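Local coordinates for lysine-sensitive aspartokinase 3 (Escherichia coli, PDB 2J0W), which catalyses the phosphorylation of L-aspartate by ATP to 4-phospho-L-aspartate, the first step toward lysine, and is inhibited allosterically by lysine, at residues A[43-48]-A[113-118]; A[66-71]-A[87-92]; A[153-158]-A[192-197]. All coordinates share one frame; numbering follows the deposited sequence.

Contact 1: residues A[43-48]-A[113-118]. With ASP (aspartic acid), chain B.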
ATOM      1  N   GLY A  43     -34.079  -0.606  17.989  1.00 38.73           N
ATOM      2  CA  GLY A  43     -34.115  -1.958  18.532  1.00 37.79           C
ATOM      3  C   GLY A  43     -34.730  -3.056  17.670  1.00 41.94           C
ATOM      4  O   GLY A  43     -34.341  -4.220  17.778  1.00 43.86           O
ATOM      5  N   ILE A  44     -35.689  -2.704  16.819  1.00 40.89           N
ATOM      6  CA  ILE A  44     -36.340  -3.698  15.978  1.00 42.99           C
ATOM      7  C   ILE A  44     -35.369  -4.527  15.141  1.00 45.17           C
ATOM      8  O   ILE A  44     -35.360  -5.754  15.231  1.00 47.75           O
ATOM      9  CB  ILE A  44     -37.398  -3.044  15.041  1.00 45.07           C
ATOM     10  CG1 ILE A  44     -38.589  -2.571  15.870  1.00 55.14           C
ATOM     11  CG2 ILE A  44     -37.912  -4.052  14.018  1.00 38.08           C
ATOM     12  CD1 ILE A  44     -39.269  -3.702  16.658  1.00 54.10           C
ATOM     13  N   THR A  45     -34.539  -3.870  14.342  1.00 45.82           N
ATOM     14  CA  THR A  45     -33.611  -4.602  13.491  1.00 41.66           C
ATOM     15  C   THR A  45     -32.713  -5.567  14.251  1.00 36.84           C
ATOM     16  O   THR A  45     -32.507  -6.692  13.791  1.00 34.74           O
ATOM     17  CB  THR A  45     -32.763  -3.638  12.625  1.00 42.10           C
ATOM     18  OG1 THR A  45     -33.632  -2.944  11.717  1.00 45.72           O
ATOM     19  CG2 THR A  45     -31.721  -4.410  11.806  1.00 28.92           C
ATOM     20  N   ASN A  46     -32.180  -5.151  15.402  1.00 36.40           N
ATOM     21  CA  ASN A  46     -31.321  -6.053  16.182  1.00 36.63           C
ATOM     22  C   ASN A  46     -32.148  -7.250  16.675  1.00 35.59           C
ATOM     23  O   ASN A  46     -31.688  -8.393  16.656  1.00 33.45           O
ATOM     24  CB  ASN A  46     -30.702  -5.361  17.404  1.00 34.04           C
ATOM     25  CG  ASN A  46     -29.780  -4.201  17.037  1.00 45.65           C
ATOM     26  OD1 ASN A  46     -29.100  -4.210  16.006  1.00 38.36           O
ATOM     27  ND2 ASN A  46     -29.740  -3.202  17.908  1.00 34.56           N
ATOM     28  N   LEU A  47     -33.366  -6.993  17.126  1.00 35.62           N
ATOM     29  CA  LEU A  47     -34.193  -8.093  17.597  1.00 43.41           C
ATOM     30  C   LEU A  47     -34.401  -9.058  16.433  1.00 43.53           C
ATOM     31  O   LEU A  47     -34.131 -10.264  16.551  1.00 42.75           O
ATOM     32  CB  LEU A  47     -35.532  -7.565  18.125  1.00 44.81           C
ATOM     33  CG  LEU A  47     -35.389  -6.932  19.520  1.00 48.03           C
ATOM     34  CD1 LEU A  47     -36.679  -6.223  19.948  1.00 43.78           C
ATOM     35  CD2 LEU A  47     -35.016  -8.032  20.514  1.00 42.01           C
ATOM     36  N   LEU A  48     -34.842  -8.505  15.305  1.00 42.85           N
ATOM     37  CA  LEU A  48     -35.092  -9.278  14.092  1.00 42.18           C
ATOM     38  C   LEU A  48     -33.875 -10.062  13.629  1.00 43.29           C
ATOM     39  O   LEU A  48     -34.003 -11.199  13.170  1.00 43.79           O
ATOM     40  CB  LEU A  48     -35.569  -8.358  12.969  1.00 35.89           C
ATOM     41  CG  LEU A  48     -37.001  -7.862  13.177  1.00 37.03           C
ATOM     42  CD1 LEU A  48     -37.396  -6.934  12.055  1.00 22.72           C
ATOM     43  CD2 LEU A  48     -37.955  -9.063  13.240  1.00 35.27           C
ATOM     44  N   GLU A 113     -35.153 -11.338   4.392  1.00 43.30           N
ATOM     45  CA  GLU A 113     -36.611 -11.391   4.310  1.00 41.05           C
ATOM     46  C   GLU A 113     -37.288 -11.156   5.650  1.00 40.64           C
ATOM     47  O   GLU A 113     -38.326 -10.505   5.732  1.00 39.10           O
ATOM     48  CB  GLU A 113     -37.065 -12.736   3.762  1.00 37.35           C
ATOM     49  CG  GLU A 113     -38.578 -12.939   3.851  1.00 44.52           C
ATOM     50  CD  GLU A 113     -39.375 -11.868   3.128  1.00 46.89           C
ATOM     51  OE1 GLU A 113     -39.057 -11.567   1.957  1.00 51.28           O
ATOM     52  OE2 GLU A 113     -40.333 -11.337   3.726  1.00 54.20           O
ATOM     53  N   LEU A 114     -36.707 -11.701   6.707  1.00 39.61           N
ATOM     54  CA  LEU A 114     -37.285 -11.529   8.021  1.00 34.02           C
ATOM     55  C   LEU A 114     -36.953 -10.130   8.518  1.00 31.36           C
ATOM     56  O   LEU A 114     -37.812  -9.430   9.047  1.00 31.20           O
ATOM     57  CB  LEU A 114     -36.713 -12.580   8.968  1.00 38.95           C
ATOM     58  CG  LEU A 114     -37.396 -12.740  10.318  1.00 43.48           C
ATOM     59  CD1 LEU A 114     -36.827 -13.962  11.005  1.00 51.40           C
ATOM     60  CD2 LEU A 114     -37.185 -11.508  11.157  1.00 41.13           C
ATOM     61  N   VAL A 115     -35.707  -9.706   8.349  1.00 28.42           N
ATOM     62  CA  VAL A 115     -35.349  -8.386   8.845  1.00 30.38           C
ATOM     63  C   VAL A 115     -36.062  -7.270   8.112  1.00 29.78           C
ATOM     64  O   VAL A 115     -36.270  -6.205   8.664  1.00 36.37           O
ATOM     65  CB  VAL A 115     -33.833  -8.132   8.786  1.00 33.04           C
ATOM     66  CG1 VAL A 115     -33.565  -6.652   8.977  1.00 32.08           C
ATOM     67  CG2 VAL A 115     -33.116  -8.928   9.887  1.00 24.90           C
ATOM     68  N   SER A 116     -36.456  -7.508   6.877  1.00 32.24           N
ATOM     69  CA  SER A 116     -37.132  -6.477   6.119  1.00 39.37           C
ATOM     70  C   SER A 116     -38.395  -6.004   6.850  1.00 44.27           C
ATOM     71  O   SER A 116     -38.753  -4.821   6.789  1.00 49.25           O
ATOM     72  CB  SER A 116     -37.493  -7.016   4.747  1.00 36.59           C
ATOM     73  OG  SER A 116     -38.405  -8.080   4.894  1.00 39.20           O
ATOM     74  N   HIS A 117     -39.055  -6.919   7.554  1.00 42.10           N
ATOM     75  CA  HIS A 117     -40.280  -6.597   8.295  1.00 40.81           C
ATOM     76  C   HIS A 117     -40.266  -5.356   9.212  1.00 43.58           C
ATOM     77  O   HIS A 117     -41.317  -4.745   9.431  1.00 45.94           O
ATOM     78  CB  HIS A 117     -40.732  -7.823   9.092  1.00 33.65           C
ATOM     79  CG  HIS A 117     -41.312  -8.906   8.236  1.00 43.69           C
ATOM     80  ND1 HIS A 117     -40.560  -9.619   7.326  1.00 41.42           N
ATOM     81  CD2 HIS A 117     -42.585  -9.348   8.096  1.00 38.78           C
ATOM     82  CE1 HIS A 117     -41.345 -10.449   6.661  1.00 33.85           C
ATOM     83  NE2 HIS A 117     -42.578 -10.302   7.109  1.00 40.91           N
ATOM     84  N   GLY A 118     -39.097  -4.981   9.737  1.00 41.57           N
ATOM     85  CA  GLY A 118     -38.996  -3.819  10.615  1.00 39.48           C
ATOM     86  C   GLY A 118     -39.419  -2.518   9.949  1.00 41.68           C
ATOM     87  O   GLY A 118     -40.320  -1.816  10.432  1.00 41.99           O
TER
HETATM   88  N   ASP B 502     -32.865  -0.669   9.894  1.00 42.44           N
HETATM   89  CA  ASP B 502     -31.512  -0.989   9.445  1.00 41.90           C
HETATM   90  C   ASP B 502     -30.638  -1.102  10.713  1.00 39.52           C
HETATM   91  O   ASP B 502     -31.211  -1.089  11.831  1.00 41.29           O
HETATM   92  CB  ASP B 502     -31.021   0.103   8.444  1.00 43.10           C
HETATM   93  CG  ASP B 502     -30.779   1.519   9.011  1.00 49.88           C
HETATM   94  OD1 ASP B 502     -30.980   1.715  10.250  1.00 40.29           O
HETATM   95  OD2 ASP B 502     -30.387   2.449   8.217  1.00 53.01           O
HETATM   96  OXT ASP B 502     -29.368  -1.165  10.575  1.00 42.23           O
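Leu48 packs as a knob into a hole on helix 108-131 lined by Leu114, Val115, His117 and Gly118. Its CG lies anti to its own carbonyl carbon (chi1 -73°). The two methyls then divide the work. CD1 lies over the backbone, 3.5 Å from Gly118 N and 3.6 Å from Val115 O. CD2 meets CD2 of Leu114 at 3.3 Å, a tight methyl contact. The CB of Leu114 does not point at the other helix, but CG is anti to the backbone N (chi1 -168°) and CD2 ends close to Leu48. Val115 uses both methyls: CG2 is 4.0 Å from Leu48 CB, and CG1 is 4.1 Å from Thr45 CG2. Gly118 has no CB, and Ile44 CG2 reaches its CA at 3.6 Å. No hydrogen bond links the two segments, so apolar packing holds them. Ile95 of helix 82-102 touches Leu48 and His117, and Leu98 touches Leu114 and His117. Thr45 OG1 accepts a hydrogen bond from the amino N of the bound aspartate at 3.0 Å. The segments 44-48 and 113-118 run nearly antiparallel, at 158°, in two helices of the amino acid kinase fold packed directly beside the aspartate-binding site.

Contact 2: residues A[66-71]-A[87-92]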
ATOM      1  N   ALA A  66     -40.721  -8.581  22.640  1.00 45.25           N
ATOM      2  CA  ALA A  66     -40.085  -7.280  22.690  1.00 43.44           C
ATOM      3  C   ALA A  66     -40.454  -6.590  21.363  1.00 45.67           C
ATOM      4  O   ALA A  66     -40.665  -5.380  21.309  1.00 47.85           O
ATOM      5  CB  ALA A  66     -38.559  -7.437  22.842  1.00 24.66           C
ATOM      6  N   ILE A  67     -40.555  -7.368  20.292  1.00 44.94           N
ATOM      7  CA  ILE A  67     -40.923  -6.803  19.002  1.00 48.59           C
ATOM      8  C   ILE A  67     -42.385  -6.351  19.006  1.00 50.91           C
ATOM      9  O   ILE A  67     -42.692  -5.238  18.564  1.00 52.51           O
ATOM     10  CB  ILE A  67     -40.681  -7.817  17.857  1.00 47.32           C
ATOM     11  CG1 ILE A  67     -39.174  -7.972  17.644  1.00 32.46           C
ATOM     12  CG2 ILE A  67     -41.382  -7.361  16.576  1.00 33.93           C
ATOM     13  CD1 ILE A  67     -38.816  -8.924  16.537  1.00 36.49           C
ATOM     14  N   ARG A  68     -43.287  -7.194  19.505  1.00 48.28           N
ATOM     15  CA  ARG A  68     -44.695  -6.803  19.553  1.00 48.84           C
ATOM     16  C   ARG A  68     -44.932  -5.607  20.484  1.00 49.73           C
ATOM     17  O   ARG A  68     -45.733  -4.720  20.169  1.00 51.78           O
ATOM     18  CB  ARG A  68     -45.586  -7.967  20.005  1.00 52.77           C
ATOM     19  CG  ARG A  68     -46.967  -7.495  20.458  1.00 54.87           C
ATOM     20  CD  ARG A  68     -47.871  -8.607  20.944  1.00 57.91           C
ATOM     21  NE  ARG A  68     -48.656  -9.181  19.857  1.00 75.54           N
ATOM     22  CZ  ARG A  68     -48.220 -10.133  19.039  1.00 84.17           C
ATOM     23  NH1 ARG A  68     -46.997 -10.626  19.187  1.00 86.70           N
ATOM     24  NH2 ARG A  68     -49.005 -10.592  18.071  1.00 84.19           N
ATOM     25  N   ASN A  69     -44.255  -5.571  21.629  1.00 44.89           N
ATOM     26  CA  ASN A  69     -44.456  -4.448  22.531  1.00 46.78           C
ATOM     27  C   ASN A  69     -44.209  -3.133  21.791  1.00 48.28           C
ATOM     28  O   ASN A  69     -45.130  -2.339  21.606  1.00 49.31           O
ATOM     29  CB  ASN A  69     -43.534  -4.550  23.748  1.00 47.87           C
ATOM     30  CG  ASN A  69     -43.965  -5.643  24.732  1.00 56.14           C
ATOM     31  OD1 ASN A  69     -43.212  -5.994  25.643  1.00 57.65           O
ATOM     32  ND2 ASN A  69     -45.177  -6.177  24.555  1.00 50.75           N
ATOM     33  N   ILE A  70     -42.971  -2.922  21.356  1.00 47.42           N
ATOM     34  CA  ILE A  70     -42.584  -1.703  20.641  1.00 48.60           C
ATOM     35  C   ILE A  70     -43.620  -1.217  19.619  1.00 48.63           C
ATOM     36  O   ILE A  70     -43.876  -0.016  19.504  1.00 46.47           O
ATOM     37  CB  ILE A  70     -41.206  -1.899  19.932  1.00 46.82           C
ATOM     38  CG1 ILE A  70     -40.092  -1.911  20.978  1.00 35.66           C
ATOM     39  CG2 ILE A  70     -40.963  -0.796  18.913  1.00 34.80           C
ATOM     40  CD1 ILE A  70     -38.750  -2.318  20.428  1.00 22.54           C
ATOM     41  N   GLN A  71     -44.215  -2.154  18.891  1.00 51.12           N
ATOM     42  CA  GLN A  71     -45.213  -1.827  17.880  1.00 53.26           C
ATOM     43  C   GLN A  71     -46.536  -1.402  18.492  1.00 54.33           C
ATOM     44  O   GLN A  71     -47.224  -0.538  17.951  1.00 55.08           O
ATOM     45  CB  GLN A  71     -45.463  -3.026  16.960  1.00 49.63           C
ATOM     46  CG  GLN A  71     -44.227  -3.525  16.266  1.00 49.83           C
ATOM     47  CD  GLN A  71     -43.451  -2.409  15.621  1.00 50.65           C
ATOM     48  OE1 GLN A  71     -44.016  -1.571  14.926  1.00 63.98           O
ATOM     49  NE2 GLN A  71     -42.145  -2.387  15.846  1.00 57.51           N
ATOM     50  N   GLU A  87     -53.034  -5.878  10.062  1.00 73.85           N
ATOM     51  CA  GLU A  87     -51.786  -5.941   9.323  1.00 72.07           C
ATOM     52  C   GLU A  87     -50.607  -6.247  10.216  1.00 65.67           C
ATOM     53  O   GLU A  87     -49.857  -7.188   9.961  1.00 63.73           O
ATOM     54  CB  GLU A  87     -51.580  -4.616   8.600  1.00 79.97           C
ATOM     55  CG  GLU A  87     -52.733  -4.288   7.654  1.00 98.42           C
ATOM     56  CD  GLU A  87     -52.710  -2.857   7.135  1.00113.81           C
ATOM     57  OE1 GLU A  87     -51.766  -2.107   7.464  1.00123.62           O
ATOM     58  OE2 GLU A  87     -53.642  -2.482   6.390  1.00116.06           O
ATOM     59  N   ILE A  88     -50.441  -5.447  11.264  1.00 60.25           N
ATOM     60  CA  ILE A  88     -49.345  -5.671  12.186  1.00 56.84           C
ATOM     61  C   ILE A  88     -49.386  -7.128  12.625  1.00 59.31           C
ATOM     62  O   ILE A  88     -48.353  -7.797  12.667  1.00 61.90           O
ATOM     63  CB  ILE A  88     -49.438  -4.777  13.438  1.00 49.75           C
ATOM     64  CG1 ILE A  88     -49.444  -3.295  13.046  1.00 47.73           C
ATOM     65  CG2 ILE A  88     -48.253  -5.057  14.354  1.00 42.97           C
ATOM     66  CD1 ILE A  88     -48.252  -2.851  12.239  1.00 43.38           C
ATOM     67  N   GLU A  89     -50.582  -7.617  12.941  1.00 59.03           N
ATOM     68  CA  GLU A  89     -50.759  -8.998  13.378  1.00 60.17           C
ATOM     69  C   GLU A  89     -50.242  -9.978  12.330  1.00 60.14           C
ATOM     70  O   GLU A  89     -49.643 -11.002  12.671  1.00 59.19           O
ATOM     71  CB  GLU A  89     -52.231  -9.287  13.659  1.00 68.59           C
ATOM     72  CG  GLU A  89     -52.794  -8.622  14.906  1.00 74.50           C
ATOM     73  CD  GLU A  89     -52.113  -9.074  16.179  1.00 84.65           C
ATOM     74  OE1 GLU A  89     -51.683 -10.248  16.258  1.00 87.46           O
ATOM     75  OE2 GLU A  89     -52.026  -8.252  17.113  1.00 92.60           O
ATOM     76  N   ARG A  90     -50.484  -9.676  11.057  1.00 60.15           N
ATOM     77  CA  ARG A  90     -50.001 -10.545   9.989  1.00 60.94           C
ATOM     78  C   ARG A  90     -48.491 -10.503  10.039  1.00 58.25           C
ATOM     79  O   ARG A  90     -47.838 -11.533  10.216  1.00 59.22           O
ATOM     80  CB  ARG A  90     -50.503 -10.067   8.621  1.00 69.69           C
ATOM     81  CG  ARG A  90     -51.806 -10.732   8.155  1.00 79.62           C
ATOM     82  CD  ARG A  90     -52.799 -10.957   9.315  1.00 89.20           C
ATOM     83  NE  ARG A  90     -52.371 -12.031  10.219  1.00 90.72           N
ATOM     84  CZ  ARG A  90     -52.845 -12.226  11.447  1.00 82.37           C
ATOM     85  NH1 ARG A  90     -53.774 -11.417  11.939  1.00 82.81           N
ATOM     86  NH2 ARG A  90     -52.385 -13.227  12.187  1.00 73.57           N
ATOM     87  N   LEU A  91     -47.943  -9.298   9.910  1.00 55.90           N
ATOM     88  CA  LEU A  91     -46.498  -9.116   9.947  1.00 51.63           C
ATOM     89  C   LEU A  91     -45.939  -9.845  11.168  1.00 49.67           C
ATOM     90  O   LEU A  91     -45.045 -10.692  11.045  1.00 43.64           O
ATOM     91  CB  LEU A  91     -46.156  -7.622   9.988  1.00 40.17           C
ATOM     92  CG  LEU A  91     -46.748  -6.822   8.819  1.00 42.97           C
ATOM     93  CD1 LEU A  91     -46.327  -5.379   8.923  1.00 47.47           C
ATOM     94  CD2 LEU A  91     -46.290  -7.405   7.489  1.00 35.29           C
ATOM     95  N   LEU A  92     -46.481  -9.538  12.344  1.00 49.39           N
ATOM     96  CA  LEU A  92     -46.011 -10.200  13.552  1.00 49.67           C
ATOM     97  C   LEU A  92     -46.142 -11.702  13.416  1.00 50.09           C
ATOM     98  O   LEU A  92     -45.208 -12.439  13.720  1.00 55.32           O
ATOM     99  CB  LEU A  92     -46.784  -9.718  14.773  1.00 48.59           C
ATOM    100  CG  LEU A  92     -46.380  -8.318  15.227  1.00 48.91           C
ATOM    101  CD1 LEU A  92     -47.091  -7.999  16.516  1.00 44.43           C
ATOM    102  CD2 LEU A  92     -44.864  -8.247  15.418  1.00 44.47           C
TER
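Arg68 and Glu89 bridge the two arms of an antiparallel helical hairpin in the amino acid kinase region, made by helices 57-75 and 82-102. The axes of segments 66-71 and 87-92 come within 11.3 Å and lie at 162°, and side chains span this wide gap. Arg68 NH2 donates to Glu89 OE1 at 3.3 Å, a long salt-bridge hydrogen bond bent to 137°. The acceptor lies near the guanidinium plane, but the donor meets the syn side of OE1 some way out of the carboxylate plane. Glu89 CB points away from the other helix, and a bend at chi2 (-62°) turns CD so that the carboxylate comes back to Arg68. Leu92 adds the apolar part. Its CD1 sits over the centre of one guanidinium face, 3.5 Å from Arg68 CZ, and 3.8 Å from Arg68 CB. Its CD2 meets Ile67 CG2 at 3.8 Å. Gln71 CB touches Ile88 CG2 more loosely, at 4.3 Å. Arg68 and Glu89 stay partly exposed, while Ile67, Leu92, Ile88 and Gln71 are buried. Met121 of helix 108-131 touches Gln71, Ile88 and Leu92. Helix 44-51 packs on Ile67 and Gln71 through Leu48, Leu51 and Ile44, so the hairpin lies against both of these helices.

Contact 3: residues A[153-158]-A[192-197]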
ATOM      1  N   GLY A 153     -27.756  -9.578   2.383  1.00 45.50           N
ATOM      2  CA  GLY A 153     -27.035  -9.075   3.539  1.00 47.62           C
ATOM      3  C   GLY A 153     -26.453  -7.699   3.263  1.00 45.63           C
ATOM      4  O   GLY A 153     -26.302  -6.875   4.169  1.00 42.22           O
ATOM      5  N   ARG A 154     -26.113  -7.466   2.000  1.00 41.76           N
ATOM      6  CA  ARG A 154     -25.565  -6.194   1.570  1.00 43.24           C
ATOM      7  C   ARG A 154     -25.682  -6.126   0.059  1.00 42.62           C
ATOM      8  O   ARG A 154     -24.685  -6.037  -0.655  1.00 43.34           O
ATOM      9  CB  ARG A 154     -24.111  -6.052   2.026  1.00 38.85           C
ATOM     10  CG  ARG A 154     -23.226  -7.194   1.623  1.00 53.80           C
ATOM     11  CD  ARG A 154     -21.907  -7.112   2.370  1.00 67.98           C
ATOM     12  NE  ARG A 154     -20.834  -7.821   1.680  1.00 72.67           N
ATOM     13  CZ  ARG A 154     -19.610  -7.981   2.171  1.00 81.03           C
ATOM     14  NH1 ARG A 154     -19.299  -7.487   3.367  1.00 77.89           N
ATOM     15  NH2 ARG A 154     -18.692  -8.623   1.456  1.00 79.60           N
ATOM     16  N   ALA A 155     -26.923  -6.189  -0.410  1.00 43.38           N
ATOM     17  CA  ALA A 155     -27.232  -6.150  -1.830  1.00 46.98           C
ATOM     18  C   ALA A 155     -26.774  -4.838  -2.438  1.00 51.19           C
ATOM     19  O   ALA A 155     -26.752  -3.814  -1.777  1.00 52.76           O
ATOM     20  CB  ALA A 155     -28.732  -6.326  -2.044  1.00 48.01           C
ATOM     21  N   GLU A 156     -26.413  -4.875  -3.710  1.00 55.60           N
ATOM     22  CA  GLU A 156     -25.948  -3.685  -4.395  1.00 59.11           C
ATOM     23  C   GLU A 156     -26.997  -3.221  -5.399  1.00 59.66           C
ATOM     24  O   GLU A 156     -27.465  -3.999  -6.238  1.00 58.82           O
ATOM     25  CB  GLU A 156     -24.636  -3.982  -5.102  1.00 64.93           C
ATOM     26  CG  GLU A 156     -23.535  -4.419  -4.154  1.00 79.21           C
ATOM     27  CD  GLU A 156     -22.395  -5.116  -4.874  1.00 87.29           C
ATOM     28  OE1 GLU A 156     -22.073  -4.688  -6.007  1.00 89.45           O
ATOM     29  OE2 GLU A 156     -21.820  -6.076  -4.307  1.00 85.86           O
ATOM     30  N   PRO A 157     -27.375  -1.937  -5.323  1.00 55.35           N
ATOM     31  CA  PRO A 157     -28.376  -1.325  -6.202  1.00 53.78           C
ATOM     32  C   PRO A 157     -28.062  -1.289  -7.684  1.00 50.51           C
ATOM     33  O   PRO A 157     -26.935  -1.045  -8.077  1.00 47.83           O
ATOM     34  CB  PRO A 157     -28.543   0.079  -5.615  1.00 52.66           C
ATOM     35  CG  PRO A 157     -27.202   0.360  -5.019  1.00 58.10           C
ATOM     36  CD  PRO A 157     -26.850  -0.955  -4.357  1.00 47.34           C
ATOM     37  N   ASP A 158     -29.085  -1.554  -8.493  1.00 51.98           N
ATOM     38  CA  ASP A 158     -28.983  -1.496  -9.949  1.00 54.63           C
ATOM     39  C   ASP A 158     -29.524  -0.100 -10.332  1.00 52.79           C
ATOM     40  O   ASP A 158     -30.741   0.088 -10.493  1.00 47.62           O
ATOM     41  CB  ASP A 158     -29.847  -2.600 -10.596  1.00 56.14           C
ATOM     42  CG  ASP A 158     -29.861  -2.527 -12.130  1.00 59.59           C
ATOM     43  OD1 ASP A 158     -30.199  -1.455 -12.686  1.00 60.67           O
ATOM     44  OD2 ASP A 158     -29.539  -3.544 -12.782  1.00 59.63           O
ATOM     45  N   ARG A 192     -37.210 -12.121  -4.614  1.00 52.07           N
ATOM     46  CA  ARG A 192     -36.782 -12.301  -3.229  1.00 48.33           C
ATOM     47  C   ARG A 192     -36.343 -10.978  -2.618  1.00 47.67           C
ATOM     48  O   ARG A 192     -35.778 -10.129  -3.309  1.00 47.99           O
ATOM     49  CB  ARG A 192     -35.639 -13.306  -3.178  1.00 46.67           C
ATOM     50  CG  ARG A 192     -36.034 -14.646  -3.768  1.00 46.18           C
ATOM     51  CD  ARG A 192     -34.966 -15.690  -3.589  1.00 44.87           C
ATOM     52  NE  ARG A 192     -33.837 -15.502  -4.490  1.00 51.11           N
ATOM     53  CZ  ARG A 192     -32.708 -16.200  -4.407  1.00 54.80           C
ATOM     54  NH1 ARG A 192     -32.573 -17.121  -3.460  1.00 53.53           N
ATOM     55  NH2 ARG A 192     -31.724 -15.988  -5.269  1.00 56.27           N
ATOM     56  N   THR A 193     -36.610 -10.808  -1.325  1.00 46.37           N
ATOM     57  CA  THR A 193     -36.260  -9.579  -0.624  1.00 41.21           C
ATOM     58  C   THR A 193     -34.787  -9.509  -0.251  1.00 43.63           C
ATOM     59  O   THR A 193     -34.189 -10.504   0.159  1.00 44.69           O
ATOM     60  CB  THR A 193     -37.083  -9.405   0.670  1.00 42.75           C
ATOM     61  OG1 THR A 193     -38.479  -9.571   0.384  1.00 46.89           O
ATOM     62  CG2 THR A 193     -36.881  -7.998   1.238  1.00 41.34           C
ATOM     63  N   THR A 194     -34.209  -8.317  -0.396  1.00 44.77           N
ATOM     64  CA  THR A 194     -32.804  -8.079  -0.057  1.00 40.96           C
ATOM     65  C   THR A 194     -32.697  -6.869   0.849  1.00 37.60           C
ATOM     66  O   THR A 194     -33.662  -6.120   1.010  1.00 40.96           O
ATOM     67  CB  THR A 194     -31.986  -7.762  -1.303  1.00 40.45           C
ATOM     68  OG1 THR A 194     -32.575  -6.630  -1.966  1.00 34.28           O
ATOM     69  CG2 THR A 194     -31.951  -8.968  -2.247  1.00 32.83           C
ATOM     70  N   THR A 195     -31.526  -6.678   1.445  1.00 33.88           N
ATOM     71  CA  THR A 195     -31.286  -5.501   2.282  1.00 38.40           C
ATOM     72  C   THR A 195     -29.951  -4.930   1.813  1.00 42.90           C
ATOM     73  O   THR A 195     -29.126  -5.669   1.270  1.00 44.50           O
ATOM     74  CB  THR A 195     -31.197  -5.846   3.773  1.00 37.29           C
ATOM     75  OG1 THR A 195     -30.085  -6.728   4.013  1.00 31.67           O
ATOM     76  CG2 THR A 195     -32.481  -6.498   4.225  1.00 34.44           C
ATOM     77  N   LEU A 196     -29.740  -3.630   2.001  1.00 42.46           N
ATOM     78  CA  LEU A 196     -28.501  -2.980   1.556  1.00 38.86           C
ATOM     79  C   LEU A 196     -27.355  -3.044   2.573  1.00 39.16           C
ATOM     80  O   LEU A 196     -26.248  -2.589   2.289  1.00 40.88           O
ATOM     81  CB  LEU A 196     -28.789  -1.517   1.210  1.00 32.29           C
ATOM     82  CG  LEU A 196     -29.951  -1.347   0.226  1.00 41.99           C
ATOM     83  CD1 LEU A 196     -30.561   0.043   0.365  1.00 33.72           C
ATOM     84  CD2 LEU A 196     -29.466  -1.614  -1.206  1.00 30.94           C
ATOM     85  N   GLY A 197     -27.605  -3.619   3.746  1.00 33.84           N
ATOM     86  CA  GLY A 197     -26.553  -3.686   4.747  1.00 33.33           C
ATOM     87  C   GLY A 197     -26.853  -2.693   5.855  1.00 39.80           C
ATOM     88  O   GLY A 197     -27.492  -1.667   5.601  1.00 36.36           O
TER
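Ala155 N donates to Thr195 O at 2.8 Å, the one hydrogen bond between the two segments. It is fairly straight, with an N-H...O angle of 156°, and the donor lies in the carbonyl plane. The same oxygen is also touched by the Ala155 methyl: CB is 3.4 Å away. Two residues on from Thr195, Gly197 CA makes a CA-H...O contact with Gly153 O at 3.3 Å. Neither glycine has a CB, and the backbones come close here, with the CA atoms of Arg154 and Gly197 4.2 Å apart. The touching parts run crosswise, 101° apart, and the loop 153-158 forms no regular strand.

Segment 192-197 holds the second strand of the small beta hairpin 185-187/193-195, and then leads into Arg198 to Ser201, which bind the substrate aspartate. The loop 153-158 crosses the end of this strand just before helix 159-176.

Packing contacts flank the hydrogen bond. Ala155 CB rests against Thr194 CB at 3.6 Å. Leu196 starts away from the loop, yet its CG is anti to the carbonyl carbon (chi1 -53°) and its CD2 ends 3.5 Å from Ala155 O, a methyl-to-carbonyl contact. The same methyl meets Pro157 CD at 4.1 Å, the two side chains crossing at a slant.

The threonine hydroxyls find their hydrogen bonds outside the two segments, Thr194 OG1 with the hydroxyl of Thr148 and Thr195 OG1 with Asp112 OD1. Thr359, in the sequence range of the ACT domain, is hydrogen-bonded through its OG1 to both Thr195 OG1 and Gly153 O.

Overall arrangement
All three contacts lie in the amino acid kinase region. Contacts 1 and 2 are neighbours, with centres about 11 Å apart. Helices 44-51, 57-75, 82-102 and 108-131 follow in that order, so contact 2 joins the middle pair and contact 1 the outer pair. The two contacts touch at several points, among them Leu48 CD2 on Ile67 CD1. Contact 3 comes later in the chain. Its centre is about 14 Å from that of contact 1 and about 24 Å from that of contact 2, which it does not touch. A probable hydrogen bond between Glu113 OE1 and Thr193 OG1 joins contacts 1 and 3. The aspartate site draws on both: Thr45 belongs to contact 1, and Arg198 directly follows contact 3.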